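Local atomic coordinates of endoglucanase (Uncultured bacterium, PDB entry 3X17), a protein that probably hydrolyses internal beta-1,4-glucosidic bonds of cellulose, as a family 9 endoglucanase with an N-terminal Ig-like domain. Residues Ser73-Arg76 against Leu77-Asp81; Arg340-Ala343 against Ala344-Trp348. All blocks are in the same frame, centred on the assembly; numbering follows the deposited sequence.

Contact 1: residues Ser73-Arg76 against Leu77-Asp81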
ATOM      1  N   SER A  73      15.530   8.113 -25.217  1.00 52.03           N
ATOM      2  CA  SER A  73      16.299   7.488 -24.136  1.00 51.91           C
ATOM      3  C   SER A  73      15.993   5.995 -24.106  1.00 51.03           C
ATOM      4  O   SER A  73      14.830   5.579 -24.234  1.00 49.97           O
ATOM      5  CB  SER A  73      15.893   8.082 -22.786  1.00 52.14           C
ATOM      6  OG  SER A  73      16.749   9.147 -22.432  1.00 59.25           O
ATOM      7  N   GLU A  74      17.029   5.197 -23.879  1.00 50.46           N
ATOM      8  CA  GLU A  74      16.863   3.758 -23.745  1.00 50.20           C
ATOM      9  C   GLU A  74      16.808   3.344 -22.271  1.00 48.91           C
ATOM     10  O   GLU A  74      17.778   3.506 -21.529  1.00 46.11           O
ATOM     11  CB  GLU A  74      17.981   3.012 -24.470  1.00 50.95           C
ATOM     12  CG  GLU A  74      17.518   1.692 -25.081  1.00 59.35           C
ATOM     13  CD  GLU A  74      18.676   0.811 -25.536  1.00 68.24           C
ATOM     14  OE1 GLU A  74      19.476   1.275 -26.383  1.00 69.07           O
ATOM     15  OE2 GLU A  74      18.782  -0.340 -25.045  1.00 66.33           O
ATOM     16  N   ASP A  75      15.684   2.817 -21.840  1.00 47.36           N
ATOM     17  CA  ASP A  75      15.484   2.443 -20.455  1.00 46.39           C
ATOM     18  C   ASP A  75      16.235   1.177 -20.118  1.00 47.26           C
ATOM     19  O   ASP A  75      15.650   0.167 -19.817  1.00 46.49           O
ATOM     20  CB  ASP A  75      14.014   2.256 -20.192  1.00 43.62           C
ATOM     21  CG  ASP A  75      13.720   1.943 -18.765  1.00 46.51           C
ATOM     22  OD1 ASP A  75      14.472   2.370 -17.914  1.00 40.84           O
ATOM     23  OD2 ASP A  75      12.742   1.257 -18.510  1.00 41.41           O
ATOM     24  N   ARG A  76      17.548   1.272 -20.138  1.00 47.34           N
ATOM     25  CA  ARG A  76      18.443   0.126 -20.283  1.00 50.15           C
ATOM     26  C   ARG A  76      18.473  -0.745 -19.019  1.00 48.87           C
ATOM     27  O   ARG A  76      18.760  -1.951 -19.077  1.00 48.12           O
ATOM     28  CB  ARG A  76      19.850   0.622 -20.594  1.00 52.67           C
ATOM     29  CG  ARG A  76      20.685  -0.285 -21.468  1.00 58.91           C
ATOM     30  CD  ARG A  76      22.056   0.364 -21.717  1.00 67.83           C
ATOM     31  NE  ARG A  76      22.658   0.855 -20.476  1.00 73.80           N
ATOM     32  CZ  ARG A  76      22.690   2.134 -20.102  1.00 77.04           C
ATOM     33  NH1 ARG A  76      22.174   3.075 -20.886  1.00 76.23           N
ATOM     34  NH2 ARG A  76      23.241   2.473 -18.940  1.00 76.01           N
ATOM     35  N   LEU A  77      18.162  -0.133 -17.881  1.00 46.92           N
ATOM     36  CA  LEU A  77      18.310  -0.810 -16.601  1.00 43.91           C
ATOM     37  C   LEU A  77      17.010  -1.418 -16.091  1.00 42.81           C
ATOM     38  O   LEU A  77      16.981  -2.028 -15.022  1.00 41.48           O
ATOM     39  CB  LEU A  77      18.882   0.153 -15.572  1.00 43.85           C
ATOM     40  CG  LEU A  77      20.362   0.479 -15.832  1.00 47.26           C
ATOM     41  CD1 LEU A  77      20.942   1.190 -14.625  1.00 45.14           C
ATOM     42  CD2 LEU A  77      21.163  -0.819 -16.138  1.00 47.58           C
ATOM     43  N   VAL A  78      15.941  -1.225 -16.833  1.00 41.11           N
ATOM     44  CA  VAL A  78      14.633  -1.648 -16.381  1.00 40.74           C
ATOM     45  C   VAL A  78      13.779  -2.309 -17.426  1.00 40.13           C
ATOM     46  O   VAL A  78      13.653  -3.479 -17.417  1.00 42.16           O
ATOM     47  CB  VAL A  78      13.817  -0.476 -15.772  1.00 40.59           C
ATOM     48  CG1 VAL A  78      12.633  -0.979 -15.029  1.00 37.48           C
ATOM     49  CG2 VAL A  78      14.639   0.347 -14.887  1.00 34.77           C
ATOM     50  N   SER A  79      13.182  -1.545 -18.314  1.00 41.26           N
ATOM     51  CA  SER A  79      12.277  -2.128 -19.311  1.00 42.26           C
ATOM     52  C   SER A  79      13.021  -2.570 -20.567  1.00 42.71           C
ATOM     53  O   SER A  79      12.557  -3.444 -21.280  1.00 44.13           O
ATOM     54  CB  SER A  79      11.154  -1.166 -19.701  1.00 43.46           C
ATOM     55  OG  SER A  79      11.654  -0.023 -20.387  1.00 42.44           O
ATOM     56  N   GLY A  80      14.103  -1.883 -20.914  1.00 44.37           N
ATOM     57  CA  GLY A  80      14.703  -2.048 -22.240  1.00 43.14           C
ATOM     58  C   GLY A  80      14.107  -1.154 -23.325  1.00 44.13           C
ATOM     59  O   GLY A  80      14.602  -1.139 -24.443  1.00 44.90           O
ATOM     60  N   ASP A  81      13.031  -0.425 -23.021  1.00 44.24           N
ATOM     61  CA  ASP A  81      12.340   0.338 -24.067  1.00 44.29           C
ATOM     62  C   ASP A  81      13.118   1.561 -24.551  1.00 43.97           C
ATOM     63  O   ASP A  81      13.975   2.106 -23.845  1.00 43.65           O
ATOM     64  CB  ASP A  81      10.932   0.772 -23.646  1.00 44.05           C
ATOM     65  CG  ASP A  81      10.013  -0.403 -23.355  1.00 48.24           C
ATOM     66  OD1 ASP A  81      10.415  -1.561 -23.624  1.00 45.12           O
ATOM     67  OD2 ASP A  81       8.886  -0.150 -22.861  1.00 44.18           O
TER
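Asp75 and Ser79 face each other across the loop that joins two antiparallel strands, and their pairing illustrates how one carboxylate can organise a connection that has little regular structure. The CB of Asp75 points toward the following residues, and CG, opposite the backbone N (chi1 -177°), carries the carboxylate to Val78 and Ser79. Its OD2 takes two donors from the same serine, and the two arrive from different directions. The hydroxyl OG of Ser79 gives a short bond of 2.5 Å to Asp75 OD2, on the lone pair turned away from the other carboxylate oxygen, whereas the amide N of Ser79 approaches it at 2.8 Å from well above the carboxylate plane. The two grips together limit rotation of the carboxylate. Beside them the CB of Val78 lies 3.4 Å from Asp75 OD2, an apolar flank to the carboxylate.

The serine oxygen works in both senses: Ser79 OG also accepts a hydrogen bond from the backbone N of Asp81 at 3.0 Å, which closes an ST turn. Main-chain bonds draw the rest of the loop in. Asp75 opens a type I turn ending at Val78, its O accepting only a weak bond from Val78 N but a firmer one of 2.8 Å from Gly80 N. At the mouth of the loop Asp75 N donates to Asp81 O at 2.7 Å, a contact to which the CA of Glu74 adds a CH...O approach at 3.3 Å.

Asp75 OD1 bonds to the amide of Gly421, while Asp81 OD2 hydrogen-bonds to Tyr422 OH and OD1 forms a salt bridge with Arg527. The loop connects strand 63-74 to strand 82-87, neighbours in the mixed sheet of the Ig-like domain, and its acidic side chains tie that domain to family 9 loops.

Contact 2: residues Arg340-Ala343 against Ala344-Trp348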
ATOM      1  N   ARG A 340      10.022  -4.151  17.452  1.00 33.64           N
ATOM      2  CA  ARG A 340      10.133  -3.608  18.826  1.00 31.93           C
ATOM      3  C   ARG A 340      10.575  -2.148  18.854  1.00 31.77           C
ATOM      4  O   ARG A 340      10.040  -1.342  19.622  1.00 31.67           O
ATOM      5  CB  ARG A 340      11.071  -4.434  19.714  1.00 31.72           C
ATOM      6  CG  ARG A 340      10.647  -5.865  19.935  1.00 32.88           C
ATOM      7  CD  ARG A 340      11.716  -6.623  20.755  1.00 34.61           C
ATOM      8  NE  ARG A 340      11.420  -8.046  20.875  1.00 40.01           N
ATOM      9  CZ  ARG A 340      11.185  -8.684  22.021  1.00 38.41           C
ATOM     10  NH1 ARG A 340      11.203  -8.037  23.173  1.00 31.15           N
ATOM     11  NH2 ARG A 340      10.928  -9.983  22.005  1.00 40.92           N
ATOM     12  N   PHE A 341      11.570  -1.804  18.042  1.00 32.63           N
ATOM     13  CA  PHE A 341      11.971  -0.394  17.900  1.00 33.07           C
ATOM     14  C   PHE A 341      10.731   0.472  17.630  1.00 34.59           C
ATOM     15  O   PHE A 341      10.456   1.457  18.348  1.00 34.06           O
ATOM     16  CB  PHE A 341      12.982  -0.264  16.750  1.00 34.40           C
ATOM     17  CG  PHE A 341      13.276   1.164  16.334  1.00 38.68           C
ATOM     18  CD1 PHE A 341      14.197   1.927  17.037  1.00 34.65           C
ATOM     19  CD2 PHE A 341      12.623   1.736  15.244  1.00 35.63           C
ATOM     20  CE1 PHE A 341      14.510   3.220  16.638  1.00 36.12           C
ATOM     21  CE2 PHE A 341      12.945   3.022  14.825  1.00 39.01           C
ATOM     22  CZ  PHE A 341      13.854   3.784  15.566  1.00 41.68           C
ATOM     23  N   TRP A 342       9.952   0.073  16.620  1.00 34.25           N
ATOM     24  CA  TRP A 342       8.793   0.871  16.197  1.00 31.30           C
ATOM     25  C   TRP A 342       7.779   1.007  17.326  1.00 30.97           C
ATOM     26  O   TRP A 342       7.280   2.086  17.607  1.00 30.81           O
ATOM     27  CB  TRP A 342       8.158   0.253  14.958  1.00 30.16           C
ATOM     28  CG  TRP A 342       6.870   0.892  14.541  1.00 29.88           C
ATOM     29  CD1 TRP A 342       6.583   2.224  14.515  1.00 28.92           C
ATOM     30  CD2 TRP A 342       5.773   0.232  13.904  1.00 30.31           C
ATOM     31  NE1 TRP A 342       5.332   2.431  13.978  1.00 31.34           N
ATOM     32  CE2 TRP A 342       4.814   1.220  13.592  1.00 32.91           C
ATOM     33  CE3 TRP A 342       5.471  -1.114  13.646  1.00 25.58           C
ATOM     34  CZ2 TRP A 342       3.542   0.900  13.085  1.00 30.89           C
ATOM     35  CZ3 TRP A 342       4.199  -1.436  13.168  1.00 31.72           C
ATOM     36  CH2 TRP A 342       3.262  -0.426  12.866  1.00 35.44           C
ATOM     37  N   ALA A 343       7.512  -0.098  18.009  1.00 31.16           N
ATOM     38  CA  ALA A 343       6.606  -0.066  19.150  1.00 31.95           C
ATOM     39  C   ALA A 343       7.136   0.844  20.258  1.00 31.24           C
ATOM     40  O   ALA A 343       6.390   1.665  20.800  1.00 31.59           O
ATOM     41  CB  ALA A 343       6.339  -1.503  19.673  1.00 29.44           C
ATOM     42  N   ALA A 344       8.418   0.701  20.594  1.00 30.82           N
ATOM     43  CA  ALA A 344       9.060   1.627  21.551  1.00 32.61           C
ATOM     44  C   ALA A 344       8.884   3.109  21.215  1.00 30.77           C
ATOM     45  O   ALA A 344       8.477   3.897  22.065  1.00 33.67           O
ATOM     46  CB  ALA A 344      10.549   1.281  21.770  1.00 29.68           C
ATOM     47  N   VAL A 345       9.167   3.485  19.976  1.00 31.57           N
ATOM     48  CA  VAL A 345       8.975   4.875  19.534  1.00 31.04           C
ATOM     49  C   VAL A 345       7.544   5.334  19.774  1.00 29.61           C
ATOM     50  O   VAL A 345       7.325   6.347  20.430  1.00 30.14           O
ATOM     51  CB  VAL A 345       9.345   5.051  18.030  1.00 30.15           C
ATOM     52  CG1 VAL A 345       8.902   6.425  17.517  1.00 31.68           C
ATOM     53  CG2 VAL A 345      10.860   4.877  17.847  1.00 29.23           C
ATOM     54  N   GLU A 346       6.568   4.592  19.242  1.00 29.38           N
ATOM     55  CA  GLU A 346       5.154   5.023  19.315  1.00 30.74           C
ATOM     56  C   GLU A 346       4.644   5.124  20.766  1.00 32.38           C
ATOM     57  O   GLU A 346       3.928   6.057  21.131  1.00 32.69           O
ATOM     58  CB  GLU A 346       4.255   4.097  18.496  1.00 31.26           C
ATOM     59  CG  GLU A 346       4.705   3.938  17.048  1.00 29.25           C
ATOM     60  CD  GLU A 346       4.754   5.263  16.270  1.00 36.39           C
ATOM     61  OE1 GLU A 346       4.315   6.314  16.797  1.00 36.44           O
ATOM     62  OE2 GLU A 346       5.153   5.236  15.090  1.00 32.91           O
ATOM     63  N   LEU A 347       5.048   4.180  21.602  1.00 34.08           N
ATOM     64  CA  LEU A 347       4.689   4.238  23.006  1.00 36.08           C
ATOM     65  C   LEU A 347       5.363   5.427  23.703  1.00 35.85           C
ATOM     66  O   LEU A 347       4.740   6.093  24.529  1.00 36.00           O
ATOM     67  CB  LEU A 347       5.032   2.914  23.715  1.00 35.09           C
ATOM     68  CG  LEU A 347       3.915   1.860  23.547  1.00 34.53           C
ATOM     69  CD1 LEU A 347       4.430   0.436  23.771  1.00 28.27           C
ATOM     70  CD2 LEU A 347       2.775   2.191  24.502  1.00 36.49           C
ATOM     71  N   TRP A 348       6.656   5.618  23.431  1.00 36.37           N
ATOM     72  CA  TRP A 348       7.382   6.798  23.910  1.00 38.61           C
ATOM     73  C   TRP A 348       6.686   8.102  23.517  1.00 38.56           C
ATOM     74  O   TRP A 348       6.565   9.021  24.336  1.00 40.74           O
ATOM     75  CB  TRP A 348       8.826   6.814  23.396  1.00 36.90           C
ATOM     76  CG  TRP A 348       9.567   8.041  23.866  1.00 44.05           C
ATOM     77  CD1 TRP A 348       9.741   8.447  25.172  1.00 44.75           C
ATOM     78  CD2 TRP A 348      10.107   9.084  23.053  1.00 42.00           C
ATOM     79  NE1 TRP A 348      10.390   9.654  25.213  1.00 46.50           N
ATOM     80  CE2 TRP A 348      10.615  10.079  23.930  1.00 44.55           C
ATOM     81  CE3 TRP A 348      10.270   9.251  21.677  1.00 43.20           C
ATOM     82  CZ2 TRP A 348      11.266  11.215  23.470  1.00 41.56           C
ATOM     83  CZ3 TRP A 348      10.903  10.396  21.219  1.00 45.00           C
ATOM     84  CH2 TRP A 348      11.391  11.362  22.111  1.00 44.96           C
TER
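Residues 340-343 and 344-348 are successive portions of one alpha-helix, and each carbonyl of the first is met by the amide four residues on. The bonds run from Ala344 N to Arg340 O at 2.8 Å through to Leu347 N to Ala343 O at 3.0 Å, all close to straight.

Two side-chain pairs follow the same four-residue spacing. Phe341 and Val345 lie side by side and point the same way; methyl CG2 of Val345 sits over one face of the phenyl ring, 4.1 Å from its centroid and shifted toward the rim, a CH-pi contact. That methyl is placed there because it stands anti to the carbonyl carbon, beside the backbone N.

Trp342 and Glu346 meet differently. The carboxylate comes to the indole edge, its plane 86° from that of the ring, and Trp342 NE1 gives a weak, bent bond of 3.0 Å to Glu346 OE2. A fold at chi2 (-59°) brings the glutamate back along the helix to reach it. The other oxygen, OE1, forms a salt bridge with Arg287, the stronger partner of this buried carboxylate, while Asp386 OD2 lies close to OE2, which may raise the pair's proton affinity.

Around helix 337-351, helix 272-288 packs against Trp342 and Glu346, helix 294-312 covers Ala343, Ala344 and Leu347 through Trp308, and helix 354-366 touches Phe341 through Met363, joining this helix to its neighbours in the (alpha/alpha)6 barrel.

Overall arrangement
Contacts 1 and 2 show local order in the two parts of a modular enzyme. Contact 1 comes first along the chain, in the connection between strands 63-74 and 82-87 of the N-terminal Ig-like domain; contact 2 follows much later, inside helix 337-351 of the family 9 (alpha/alpha)6 barrel. Their centres are 41 Å apart and their nearest atoms about 29 Å, so they do not touch; they also lie in different secondary-structure elements and different domains. Yet contact 1 is not confined to its own domain, since its acidic residues reach Gly421, Tyr422 and Arg527 of the family 9 region. It thus helps join the two domains, whereas contact 2 is buried among neighbouring helices of the barrel.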